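Local coordinates for protein dTDP-4-dehydrorhamnose 3,5-epimerase (Sulfolobus tokodaii, PDB 2B9U) that probably catalyses the 3,5-epimerization of dTDP-4-dehydro-6-deoxy-glucose to dTDP-4-dehydro-rhamnose, a step of dTDP-L-rhamnose biosynthesis, at residues E142-Y147 with L164-L169; G95-A100 with Y147-W152; G55-L60 with K155-S160. All blocks are in the same frame, centred on the assembly; numbering follows the deposited sequence.

Contact 1: E142-Y147 with L164-L169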
loop_
_atom_site.group_PDB
_atom_site.type_symbol
_atom_site.label_atom_id
_atom_site.label_comp_id
_atom_site.label_asym_id
_atom_site.label_seq_id
_atom_site.Cartn_x
_atom_site.Cartn_y
_atom_site.Cartn_z
ATOM N N GLU A 142 0.274 20.755 -9.892
ATOM C CA GLU A 142 -0.552 19.769 -10.590
ATOM C C GLU A 142 -0.876 20.222 -12.009
ATOM O O GLU A 142 -1.203 21.387 -12.237
ATOM C CB GLU A 142 -1.840 19.483 -9.809
ATOM C CG GLU A 142 -1.672 18.470 -8.673
ATOM C CD GLU A 142 -2.922 18.307 -7.791
ATOM O OE1 GLU A 142 -3.656 19.305 -7.568
ATOM O OE2 GLU A 142 -3.163 17.174 -7.307
ATOM N N ARG A 143 -0.753 19.291 -12.954
ATOM C CA ARG A 143 -1.115 19.500 -14.358
ATOM C C ARG A 143 -1.695 18.192 -14.933
ATOM O O ARG A 143 -1.466 17.109 -14.390
ATOM C CB ARG A 143 0.109 19.930 -15.186
ATOM C CG ARG A 143 0.699 21.327 -14.880
ATOM C CD ARG A 143 -0.314 22.471 -15.128
ATOM N NE ARG A 143 0.316 23.796 -15.168
ATOM C CZ ARG A 143 0.707 24.487 -14.093
ATOM N NH1 ARG A 143 0.543 23.997 -12.862
ATOM N NH2 ARG A 143 1.271 25.682 -14.250
ATOM N N CYS A 144 -2.441 18.302 -16.032
ATOM C CA CYS A 144 -2.953 17.124 -16.709
ATOM C C CYS A 144 -3.094 17.323 -18.207
ATOM O O CYS A 144 -3.136 18.461 -18.703
ATOM C CB CYS A 144 -4.293 16.673 -16.101
ATOM S SG CYS A 144 -5.572 17.937 -16.129
ATOM N N ILE A 145 -3.146 16.203 -18.923
ATOM C CA ILE A 145 -3.517 16.184 -20.336
ATOM C C ILE A 145 -4.747 15.297 -20.474
ATOM O O ILE A 145 -4.952 14.399 -19.660
ATOM C CB ILE A 145 -2.355 15.722 -21.255
ATOM C CG1 ILE A 145 -1.931 14.278 -20.936
ATOM C CG2 ILE A 145 -1.154 16.685 -21.119
ATOM C CD1 ILE A 145 -1.196 13.573 -22.052
ATOM N N SER A 146 -5.567 15.561 -21.489
ATOM C CA SER A 146 -6.858 14.901 -21.655
ATOM C C SER A 146 -6.772 13.379 -21.799
ATOM O O SER A 146 -5.916 12.852 -22.540
ATOM C CB SER A 146 -7.611 15.512 -22.850
ATOM O OG SER A 146 -8.837 14.842 -23.107
ATOM N N TYR A 147 -7.674 12.701 -21.086
ATOM C CA TYR A 147 -7.925 11.262 -21.196
ATOM C C TYR A 147 -8.177 10.847 -22.661
ATOM O O TYR A 147 -7.881 9.722 -23.047
ATOM C CB TYR A 147 -9.165 10.893 -20.349
ATOM C CG TYR A 147 -10.430 11.205 -21.112
ATOM C CD1 TYR A 147 -10.878 12.520 -21.228
ATOM C CD2 TYR A 147 -11.127 10.202 -21.799
ATOM C CE1 TYR A 147 -12.013 12.837 -21.972
ATOM C CE2 TYR A 147 -12.269 10.508 -22.560
ATOM C CZ TYR A 147 -12.695 11.841 -22.641
ATOM O OH TYR A 147 -13.802 12.186 -23.387
ATOM N N LEU A 164 -12.230 16.335 -17.138
ATOM C CA LEU A 164 -12.856 16.726 -18.401
ATOM C C LEU A 164 -12.298 18.031 -18.956
ATOM O O LEU A 164 -12.348 18.252 -20.159
ATOM C CB LEU A 164 -14.371 16.819 -18.258
ATOM C CG LEU A 164 -15.151 15.518 -18.269
ATOM C CD1 LEU A 164 -16.524 15.745 -17.673
ATOM C CD2 LEU A 164 -15.271 14.996 -19.697
ATOM N N GLN A 165 -11.764 18.892 -18.090
ATOM C CA GLN A 165 -11.211 20.162 -18.567
ATOM C C GLN A 165 -9.715 20.147 -18.842
ATOM O O GLN A 165 -9.154 21.148 -19.304
ATOM C CB GLN A 165 -11.608 21.329 -17.667
ATOM C CG GLN A 165 -13.116 21.694 -17.749
ATOM C CD GLN A 165 -13.544 22.455 -19.024
ATOM O OE1 GLN A 165 -12.810 22.532 -20.032
ATOM N NE2 GLN A 165 -14.752 23.006 -18.982
ATOM N N CYS A 166 -9.077 19.005 -18.589
ATOM C CA CYS A 166 -7.678 18.806 -18.947
ATOM C C CYS A 166 -7.451 19.141 -20.439
ATOM O O CYS A 166 -8.241 18.740 -21.296
ATOM C CB CYS A 166 -7.241 17.363 -18.615
ATOM S SG CYS A 166 -7.205 16.947 -16.817
ATOM N N PRO A 167 -6.414 19.941 -20.742
ATOM C CA PRO A 167 -6.080 20.293 -22.131
ATOM C C PRO A 167 -5.536 19.122 -22.947
ATOM O O PRO A 167 -4.924 18.207 -22.387
ATOM C CB PRO A 167 -4.976 21.344 -21.967
ATOM C CG PRO A 167 -4.378 21.049 -20.605
ATOM C CD PRO A 167 -5.530 20.606 -19.771
ATOM N N SER A 168 -5.735 19.159 -24.261
ATOM C CA SER A 168 -5.100 18.182 -25.141
ATOM C C SER A 168 -3.575 18.275 -25.020
ATOM O O SER A 168 -3.037 19.296 -24.576
ATOM C CB SER A 168 -5.540 18.387 -26.592
ATOM O OG SER A 168 -5.092 19.638 -27.081
ATOM N N LEU A 169 -2.882 17.208 -25.396
ATOM C CA LEU A 169 -1.422 17.182 -25.328
ATOM C C LEU A 169 -0.739 18.425 -25.918
ATOM O O LEU A 169 0.144 19.010 -25.283
ATOM C CB LEU A 169 -0.868 15.922 -25.989
ATOM C CG LEU A 169 0.657 15.817 -25.918
ATOM C CD1 LEU A 169 1.139 15.835 -24.470
ATOM C CD2 LEU A 169 1.120 14.580 -26.625
HETATM O O HOH W 1 -9.860 16.832 -21.085
#
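The peptide carbonyl of Pro167 presents a face to segment 142-147: Ser146 N donates to Pro167 O over 2.9 Å, standing above the carbonyl plane and 44° out of it. The same oxygen takes a CA-H...O contact from Ile145 CA at 3.2 Å. The ring of Pro167 meets the strand side at its CG and CD, with Cys144 O 3.4 Å from Pro167 CD. This is a disulfide-braced edge of a jelly roll-like, cupin-type fold: strand 142-144 is an outermost strand of the five-stranded sheet within this chain, and the loop that follows helix 161-164 is linked covalently to it. Cys144 SG and Cys166 SG are joined at 2.0 Å, and the torsion about that bond, chi3 -98°, is close to the perpendicular setting at which the sulfur lone pairs repel each other least. Cys144 SG sits between the backbone N and carbonyl carbon of its own residue (chi1 57°), whereas Cys166 SG lies anti to its carbonyl carbon. Cys166 CB packs 3.7 Å from Ile145 C, directly against the main chain. Ser146 CB lies 3.6 Å from Cys166 O, while Ser146 OG is hydrogen-bonded to Ser148 OG. Beyond the disulfide, Ile145 continues the pairing of the edge with strand 57-63 through a backbone bond to Leu60, and its side chain is buried and also meets Tyr62 and Ala172. Leu169 reaches the same buried layer, leaning on Tyr149. The two aliphatic chains run side by side and point the same way, with Leu169 CD1 4.1 Å from both CD1 and CG2 of Ile145.

Contact 2: G95-A100 with Y147-W152; sequences GKYVKA and YSYIDW
Ile150 CD1 sits over the centre of one face of the Tyr97 ring, 3.9 Å from its centroid and 10° off the normal, a CH-pi contact in which the two side chains run antiparallel past one another. Beside it, Tyr97 CD2 lies 4.2 Å from Tyr149 CE2, the two side chains crossing at a slant. Tyr149 has CG anti to its backbone N (chi1 -169°), and at the far end of the ring its OH donates to Gly95 O, which lies at the ring edge and near its plane; the modelled 2.4 Å is so short that the exact length is doubtful. A phenylalanine in place of Tyr149 would probably keep the ring packing but leave Gly95 O without this donor and the ring less firmly fixed. Lys99, extended beyond CG, passes Ile150 with CE 4.0 Å from Ile150 CG2 and makes a weak bond from NZ to Asp151 O at 3.4 Å. One water gathers Lys99 NZ, Asp151 N and Tyr97 OH, accepting from the first two. In the next shell, Ile150 CG2 rests 3.5 Å above the Trp152 ring; Ile150 N closes the 3-10 turn on Tyr147 O, and Trp152 NE1 reaches that oxygen from the opposite face. The contact lays the loop after strand 142-144 across strands 97-103 and 79-86 of the jelly roll, Ile150 and Trp152 both touching Val83. An apolar layer around Ile150 is thus flanked by polar links, and the lysine charge, met by a carbonyl and a water, is probably modestly stabilised.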
loop_
_atom_site.group_PDB
_atom_site.type_symbol
_atom_site.label_atom_id
_atom_site.label_comp_id
_atom_site.label_asym_id
_atom_site.label_seq_id
_atom_site.Cartn_x
_atom_site.Cartn_y
_atom_site.Cartn_z
ATOM N N GLY A 95 4.912 12.260 -26.322
ATOM C CA GLY A 95 3.624 11.858 -26.864
ATOM C C GLY A 95 3.461 10.357 -26.994
ATOM O O GLY A 95 2.376 9.888 -27.296
ATOM N N LYS A 96 4.536 9.600 -26.778
ATOM C CA LYS A 96 4.452 8.133 -26.784
ATOM C C LYS A 96 3.997 7.624 -25.415
ATOM O O LYS A 96 4.130 8.317 -24.395
ATOM C CB LYS A 96 5.791 7.492 -27.175
ATOM C CG LYS A 96 6.321 7.899 -28.559
ATOM C CD LYS A 96 5.585 7.213 -29.710
ATOM C CE LYS A 96 6.108 7.698 -31.069
ATOM N NZ LYS A 96 7.612 7.792 -31.097
ATOM N N TYR A 97 3.467 6.409 -25.390
ATOM C CA TYR A 97 2.847 5.912 -24.169
ATOM C C TYR A 97 3.014 4.421 -23.974
ATOM O O TYR A 97 3.181 3.663 -24.944
ATOM C CB TYR A 97 1.361 6.307 -24.120
ATOM C CG TYR A 97 0.531 5.736 -25.249
ATOM C CD1 TYR A 97 0.055 4.428 -25.195
ATOM C CD2 TYR A 97 0.215 6.507 -26.373
ATOM C CE1 TYR A 97 -0.696 3.897 -26.229
ATOM C CE2 TYR A 97 -0.540 5.977 -27.413
ATOM C CZ TYR A 97 -0.999 4.671 -27.326
ATOM O OH TYR A 97 -1.752 4.119 -28.335
ATOM N N VAL A 98 2.967 4.008 -22.710
ATOM C CA VAL A 98 2.963 2.600 -22.341
ATOM C C VAL A 98 1.586 2.254 -21.760
ATOM O O VAL A 98 1.016 3.028 -20.981
ATOM C CB VAL A 98 4.116 2.260 -21.329
ATOM C CG1 VAL A 98 4.002 0.837 -20.804
ATOM C CG2 VAL A 98 5.478 2.466 -21.974
ATOM N N LYS A 99 1.058 1.107 -22.181
ATOM C CA LYS A 99 -0.183 0.540 -21.653
ATOM C C LYS A 99 0.153 -0.779 -20.984
ATOM O O LYS A 99 1.023 -1.525 -21.457
ATOM C CB LYS A 99 -1.191 0.281 -22.782
ATOM C CG LYS A 99 -1.746 1.516 -23.435
ATOM C CD LYS A 99 -2.941 1.155 -24.287
ATOM C CE LYS A 99 -3.540 2.353 -24.969
ATOM N NZ LYS A 99 -4.707 1.956 -25.830
ATOM N N ALA A 100 -0.508 -1.048 -19.862
ATOM C CA ALA A 100 -0.361 -2.304 -19.132
ATOM C C ALA A 100 -1.612 -2.568 -18.298
ATOM O O ALA A 100 -2.115 -1.657 -17.615
ATOM C CB ALA A 100 0.876 -2.276 -18.221
ATOM N N TYR A 147 -7.674 12.701 -21.086
ATOM C CA TYR A 147 -7.925 11.262 -21.196
ATOM C C TYR A 147 -8.177 10.847 -22.661
ATOM O O TYR A 147 -7.881 9.722 -23.047
ATOM C CB TYR A 147 -9.165 10.893 -20.349
ATOM C CG TYR A 147 -10.430 11.205 -21.112
ATOM C CD1 TYR A 147 -10.878 12.520 -21.228
ATOM C CD2 TYR A 147 -11.127 10.202 -21.799
ATOM C CE1 TYR A 147 -12.013 12.837 -21.972
ATOM C CE2 TYR A 147 -12.269 10.508 -22.560
ATOM C CZ TYR A 147 -12.695 11.841 -22.641
ATOM O OH TYR A 147 -13.802 12.186 -23.387
ATOM N N SER A 148 -8.773 11.749 -23.447
ATOM C CA SER A 148 -9.145 11.489 -24.848
ATOM C C SER A 148 -7.940 11.230 -25.752
ATOM O O SER A 148 -8.094 10.852 -26.916
ATOM C CB SER A 148 -9.951 12.651 -25.421
ATOM O OG SER A 148 -9.189 13.849 -25.483
ATOM N N TYR A 149 -6.747 11.462 -25.213
ATOM C CA TYR A 149 -5.503 11.146 -25.902
ATOM C C TYR A 149 -5.398 9.651 -26.166
ATOM O O TYR A 149 -4.721 9.220 -27.091
ATOM C CB TYR A 149 -4.318 11.619 -25.074
ATOM C CG TYR A 149 -3.014 11.570 -25.819
ATOM C CD1 TYR A 149 -2.726 12.497 -26.828
ATOM C CD2 TYR A 149 -2.060 10.593 -25.519
ATOM C CE1 TYR A 149 -1.533 12.443 -27.518
ATOM C CE2 TYR A 149 -0.861 10.540 -26.198
ATOM C CZ TYR A 149 -0.604 11.465 -27.192
ATOM O OH TYR A 149 0.589 11.409 -27.851
ATOM N N ILE A 150 -6.116 8.879 -25.353
ATOM C CA ILE A 150 -6.029 7.437 -25.316
ATOM C C ILE A 150 -7.350 6.855 -25.761
ATOM O O ILE A 150 -8.413 7.423 -25.499
ATOM C CB ILE A 150 -5.693 6.957 -23.861
ATOM C CG1 ILE A 150 -4.306 7.472 -23.415
ATOM C CG2 ILE A 150 -5.808 5.442 -23.718
ATOM C CD1 ILE A 150 -3.109 6.923 -24.222
ATOM N N ASP A 151 -7.278 5.706 -26.427
ATOM C CA ASP A 151 -8.458 4.960 -26.821
ATOM C C ASP A 151 -8.714 3.915 -25.729
ATOM O O ASP A 151 -7.975 2.948 -25.593
ATOM C CB ASP A 151 -8.207 4.328 -28.208
ATOM C CG ASP A 151 -9.424 3.616 -28.775
ATOM O OD1 ASP A 151 -10.562 3.871 -28.335
ATOM O OD2 ASP A 151 -9.238 2.788 -29.683
ATOM N N TRP A 152 -9.741 4.162 -24.920
ATOM C CA TRP A 152 -10.098 3.339 -23.766
ATOM C C TRP A 152 -11.126 2.294 -24.191
ATOM O O TRP A 152 -11.968 2.587 -25.040
ATOM C CB TRP A 152 -10.693 4.225 -22.665
ATOM C CG TRP A 152 -9.747 5.314 -22.164
ATOM C CD1 TRP A 152 -9.821 6.654 -22.424
ATOM C CD2 TRP A 152 -8.597 5.133 -21.332
ATOM N NE1 TRP A 152 -8.791 7.317 -21.813
ATOM C CE2 TRP A 152 -8.026 6.411 -21.125
ATOM C CE3 TRP A 152 -7.996 4.017 -20.734
ATOM C CZ2 TRP A 152 -6.883 6.605 -20.341
ATOM C CZ3 TRP A 152 -6.858 4.212 -19.957
ATOM C CH2 TRP A 152 -6.311 5.497 -19.774
HETATM O O HOH W 2 -4.759 4.503 -27.440
#

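Contact 3: G55-L60 with K155-S160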
loop_
_atom_site.group_PDB
_atom_site.type_symbol
_atom_site.label_atom_id
_atom_site.label_comp_id
_atom_site.label_asym_id
_atom_site.label_seq_id
_atom_site.Cartn_x
_atom_site.Cartn_y
_atom_site.Cartn_z
ATOM N N GLY A 55 -15.499 1.356 -15.573
ATOM C CA GLY A 55 -15.636 2.370 -16.604
ATOM C C GLY A 55 -15.056 3.716 -16.228
ATOM O O GLY A 55 -14.912 4.600 -17.089
ATOM N N VAL A 56 -14.738 3.884 -14.946
ATOM C CA VAL A 56 -14.154 5.133 -14.465
ATOM C C VAL A 56 -12.819 5.366 -15.169
ATOM O O VAL A 56 -12.045 4.427 -15.347
ATOM C CB VAL A 56 -14.004 5.139 -12.904
ATOM C CG1 VAL A 56 -12.976 6.160 -12.437
ATOM C CG2 VAL A 56 -15.362 5.388 -12.253
ATOM N N VAL A 57 -12.583 6.608 -15.588
ATOM C CA VAL A 57 -11.281 7.043 -16.064
ATOM C C VAL A 57 -10.757 8.113 -15.118
ATOM O O VAL A 57 -11.495 9.036 -14.760
ATOM C CB VAL A 57 -11.377 7.629 -17.497
ATOM C CG1 VAL A 57 -10.034 8.223 -17.931
ATOM C CG2 VAL A 57 -11.864 6.572 -18.487
ATOM N N ARG A 58 -9.501 7.965 -14.688
ATOM C CA ARG A 58 -8.801 8.973 -13.915
ATOM C C ARG A 58 -7.503 9.257 -14.658
ATOM O O ARG A 58 -6.779 8.322 -14.990
ATOM C CB ARG A 58 -8.468 8.467 -12.506
ATOM C CG ARG A 58 -9.679 8.171 -11.637
ATOM C CD ARG A 58 -9.267 7.575 -10.294
ATOM N NE ARG A 58 -10.406 7.024 -9.570
ATOM C CZ ARG A 58 -11.057 7.641 -8.584
ATOM N NH1 ARG A 58 -10.687 8.850 -8.187
ATOM N NH2 ARG A 58 -12.073 7.036 -7.987
ATOM N N GLY A 59 -7.215 10.535 -14.915
ATOM C CA GLY A 59 -5.966 10.929 -15.573
ATOM C C GLY A 59 -6.153 12.061 -16.578
ATOM O O GLY A 59 -7.256 12.570 -16.737
ATOM N N LEU A 60 -5.089 12.452 -17.276
ATOM C CA LEU A 60 -3.757 11.861 -17.126
ATOM C C LEU A 60 -2.895 12.862 -16.344
ATOM O O LEU A 60 -2.574 13.947 -16.846
ATOM C CB LEU A 60 -3.154 11.533 -18.505
ATOM C CG LEU A 60 -4.041 10.831 -19.551
ATOM C CD1 LEU A 60 -3.344 10.672 -20.915
ATOM C CD2 LEU A 60 -4.506 9.486 -19.054
ATOM N N LYS A 155 -16.930 1.971 -22.954
ATOM C CA LYS A 155 -17.681 3.035 -23.593
ATOM C C LYS A 155 -18.368 3.920 -22.555
ATOM O O LYS A 155 -18.442 5.144 -22.714
ATOM C CB LYS A 155 -18.735 2.382 -24.504
ATOM C CG LYS A 155 -19.444 3.286 -25.500
ATOM C CD LYS A 155 -20.172 2.408 -26.540
ATOM C CE LYS A 155 -19.169 1.778 -27.555
ATOM N NZ LYS A 155 -19.359 0.294 -27.773
ATOM N N GLU A 156 -18.863 3.297 -21.489
ATOM C CA GLU A 156 -19.531 4.025 -20.406
ATOM C C GLU A 156 -18.489 4.622 -19.470
ATOM O O GLU A 156 -18.299 4.165 -18.354
ATOM C CB GLU A 156 -20.508 3.119 -19.647
ATOM C CG GLU A 156 -21.460 2.291 -20.535
ATOM C CD GLU A 156 -20.755 1.189 -21.334
ATOM O OE1 GLU A 156 -19.654 0.747 -20.926
ATOM O OE2 GLU A 156 -21.309 0.765 -22.380
ATOM N N VAL A 157 -17.814 5.656 -19.959
ATOM C CA VAL A 157 -16.761 6.345 -19.227
ATOM C C VAL A 157 -17.348 7.189 -18.085
ATOM O O VAL A 157 -18.310 7.949 -18.293
ATOM C CB VAL A 157 -15.927 7.229 -20.188
ATOM C CG1 VAL A 157 -15.106 8.297 -19.432
ATOM C CG2 VAL A 157 -15.039 6.365 -21.102
ATOM N N ILE A 158 -16.779 7.033 -16.890
ATOM C CA ILE A 158 -17.127 7.864 -15.727
ATOM C C ILE A 158 -15.921 8.719 -15.328
ATOM O O ILE A 158 -14.842 8.216 -15.054
ATOM C CB ILE A 158 -17.675 7.015 -14.548
ATOM C CG1 ILE A 158 -18.936 6.263 -14.991
ATOM C CG2 ILE A 158 -17.965 7.884 -13.307
ATOM C CD1 ILE A 158 -19.253 5.057 -14.135
ATOM N N ILE A 159 -16.101 10.027 -15.301
ATOM C CA ILE A 159 -14.951 10.908 -15.256
ATOM C C ILE A 159 -15.301 12.213 -14.544
ATOM O O ILE A 159 -16.443 12.655 -14.584
ATOM C CB ILE A 159 -14.398 11.136 -16.693
ATOM C CG1 ILE A 159 -13.083 11.925 -16.661
ATOM C CG2 ILE A 159 -15.468 11.769 -17.615
ATOM C CD1 ILE A 159 -12.243 11.780 -17.924
ATOM N N SER A 160 -14.326 12.815 -13.881
ATOM C CA SER A 160 -14.587 13.994 -13.075
ATOM C C SER A 160 -14.552 15.262 -13.939
ATOM O O SER A 160 -13.927 15.285 -15.021
ATOM C CB SER A 160 -13.553 14.118 -11.959
ATOM O OG SER A 160 -12.354 14.644 -12.491
HETATM O O HOH W 3 -11.896 11.327 -13.473
#
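A single parallel-type beta bridge, Val56 with Ile158, pairs the chain entering strand 57-63 with the loop leading to helix 161-164. Both its bonds use Ile158: Ile158 N donates to Gly55 O over 3.1 Å, and Val57 N to Ile158 O over 2.8 Å. Gly55 O is well supplied, since Val157 CA approaches it at 3.3 Å in a CA-H...O contact and Gln121 NE2 also donates to it. A CB on Gly55 would clash with Glu156 O; Glu156 is the centre of an inverse gamma turn whose closing bond, Val157 N to Lys155 O, is weak. The bridge thus fastens a loop beside the jelly-roll sheet that holds strands 57-63 and 116-122, with Val157 and Val57 both reaching Gln121. Val56 CG2, anti to its carbonyl carbon, meets Ile158 CB at 3.6 Å, the side chains crossing at an angle, and these two residues are covered by Arg24 of the second subunit. Val57 splits its branches: CG2 goes to Val157 CG1 at 3.8 Å, while the Val57 and Ile159 side chains lie alongside each other, CG1 of Val57 4.2 Å from Ile159 CD1, with Tyr147 packed on both residues. Ile159 O accepts from Lys23 NZ of the second subunit, so the loop is also part of the dimer contact. Where the backbones part, a water donates to Val57 O at 2.7 Å and accepts from Ser160 N. Ser160 is the N-cap of helix 161-164, its OG bonded to Asp163 N, and Asp163 OD2 in turn receives Gly59 N.

From the N terminus the chain first passes segment 55-60, then 95-100, and the partners of both follow strand 142-144. Contact 2 closes its loop at 147-152 and contact 3 at 155-160, so contact 2 is nested inside the loop of contact 3. Contact 1 starts at 142-147, within both loops, and closes only at 164-169, crossing both. Together they bind the C-terminal loops to one five-stranded sheet: contact 1 at edge strand 142-144, contact 3 at its neighbour 57-63, contact 2 at the other outermost strand, 97-103. Contacts 1 and 2 share Tyr147, and contact 2 meets contact 3 where Trp152 CZ2 and Ile150 CG1 pack on Leu60.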